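Local coordinates for antifreeze protein type II (Clupea harengus, PDB 2PY2) that probably binds to ice crystals and restrains their growth in a calcium-dependent manner, using a C-type lectin-like fold, at residues L54-A57 with D58-S62. Sequence-based numbering, arbitrary orientation.
Sequences LTSA and DLIPS
A type I beta turn from Ser56 to Leu59 reverses the chain between helix 45-52 and strand 62-64, and its closing bond runs from Leu59 N to Ser56 O at 2.9 Å. Outside the turn, Ile60 N reaches Thr55 O at 3.2 Å in a nearly straight bond (175° at the hydrogen); this 6→1 bond, of pi-turn type, encloses the type I turn. Ser56 OG works within it: lying between its own N and carbonyl carbon (chi1 86°), it accepts from Asp58 N at 3.2 Å, which makes an ST turn. It also donates to Thr55 O, although 2.5 Å is unusually short and the exact length deserves caution. Ile60 lies alongside, its CD1 3.5 Å from Ser56 OG and its CG1 near Thr55 O. Lys110 NZ bonds to the carbonyl oxygens of Asp58 and Leu59.

Thr55 OG1 passes 3.5 Å from CD2 of Leu59, the two side chains crossing at a slant; its strongest polar partner is Lys52 O, in helix 45-52, with Asn105 OD1 also within hydrogen-bonding reach. Thr55 CG2 faces Ser62 OG, 4.1 Å away, whose hydrogen bond to Ile60 O spans 2.8 Å. Phe18 and Ile124 pack on the Thr55 side chain, while Ser62 pairs through its backbone with Met104. This is a helix-to-strand connection of the C-type lectin-like fold, folded back by a type I turn that an ST turn overlaps.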
loop_
_atom_site.group_PDB
_atom_site.type_symbol
_atom_site.label_atom_id
_atom_site.label_comp_id
_atom_site.label_asym_id
_atom_site.label_seq_id
_atom_site.Cartn_x
_atom_site.Cartn_y
_atom_site.Cartn_z
ATOM N N LEU A 54 -4.121 11.128 -2.535
ATOM C CA LEU A 54 -4.864 10.426 -3.577
ATOM C C LEU A 54 -6.063 9.687 -2.991
ATOM O O LEU A 54 -6.905 9.178 -3.737
ATOM C CB LEU A 54 -3.970 9.401 -4.280
ATOM C CG LEU A 54 -2.778 9.896 -5.088
ATOM C CD1 LEU A 54 -2.092 8.712 -5.746
ATOM C CD2 LEU A 54 -3.253 10.884 -6.136
ATOM N N THR A 55 -6.144 9.643 -1.663
ATOM C CA THR A 55 -7.207 8.914 -0.979
ATOM C C THR A 55 -8.398 9.730 -0.459
ATOM O O THR A 55 -9.145 9.264 0.400
ATOM C CB THR A 55 -6.612 8.084 0.179
ATOM O OG1 THR A 55 -6.057 8.955 1.176
ATOM C CG2 THR A 55 -5.499 7.195 -0.349
ATOM N N SER A 56 -8.568 10.936 -0.996
ATOM C CA SER A 56 -9.676 11.830 -0.636
ATOM C C SER A 56 -9.566 12.480 0.737
ATOM O O SER A 56 -8.718 12.111 1.555
ATOM C CB SER A 56 -11.017 11.091 -0.741
ATOM O OG SER A 56 -11.334 10.393 0.453
ATOM N N ALA A 57 -10.434 13.461 0.980
ATOM C CA ALA A 57 -10.450 14.191 2.245
ATOM C C ALA A 57 -10.673 13.287 3.450
ATOM O O ALA A 57 -10.371 13.665 4.584
ATOM C CB ALA A 57 -11.529 15.282 2.203
ATOM N N ASP A 58 -11.193 12.088 3.207
ATOM C CA ASP A 58 -11.459 11.138 4.287
ATOM C C ASP A 58 -10.265 10.246 4.584
ATOM O O ASP A 58 -10.264 9.526 5.579
ATOM C CB ASP A 58 -12.645 10.247 3.932
ATOM C CG ASP A 58 -13.817 11.030 3.418
ATOM O OD1 ASP A 58 -14.887 10.420 3.212
ATOM O OD2 ASP A 58 -13.667 12.258 3.216
ATOM N N LEU A 59 -9.254 10.295 3.719
ATOM C CA LEU A 59 -8.060 9.470 3.891
ATOM C C LEU A 59 -8.529 8.042 4.129
ATOM O O LEU A 59 -8.393 7.492 5.223
ATOM C CB LEU A 59 -7.226 9.968 5.069
ATOM C CG LEU A 59 -6.588 11.348 4.887
ATOM C CD1 LEU A 59 -5.804 11.716 6.146
ATOM C CD2 LEU A 59 -5.671 11.331 3.677
ATOM N N ILE A 60 -9.074 7.459 3.070
ATOM C CA ILE A 60 -9.630 6.115 3.088
ATOM C C ILE A 60 -8.603 5.001 3.269
ATOM O O ILE A 60 -7.603 4.951 2.543
ATOM C CB ILE A 60 -10.421 5.868 1.782
ATOM C CG1 ILE A 60 -11.534 6.911 1.654
ATOM C CG2 ILE A 60 -11.037 4.475 1.779
ATOM C CD1 ILE A 60 -12.139 7.001 0.263
ATOM N N PRO A 61 -8.832 4.108 4.251
ATOM C CA PRO A 61 -7.945 2.967 4.545
ATOM C C PRO A 61 -7.699 2.214 3.238
ATOM O O PRO A 61 -8.647 1.867 2.525
ATOM C CB PRO A 61 -8.759 2.155 5.538
ATOM C CG PRO A 61 -9.472 3.220 6.313
ATOM C CD PRO A 61 -9.948 4.159 5.214
ATOM N N SER A 62 -6.433 1.948 2.931
ATOM C CA SER A 62 -6.087 1.307 1.669
ATOM C C SER A 62 -4.945 0.289 1.762
ATOM O O SER A 62 -4.040 0.427 2.574
ATOM C CB SER A 62 -5.675 2.384 0.661
ATOM O OG SER A 62 -6.693 3.357 0.471
#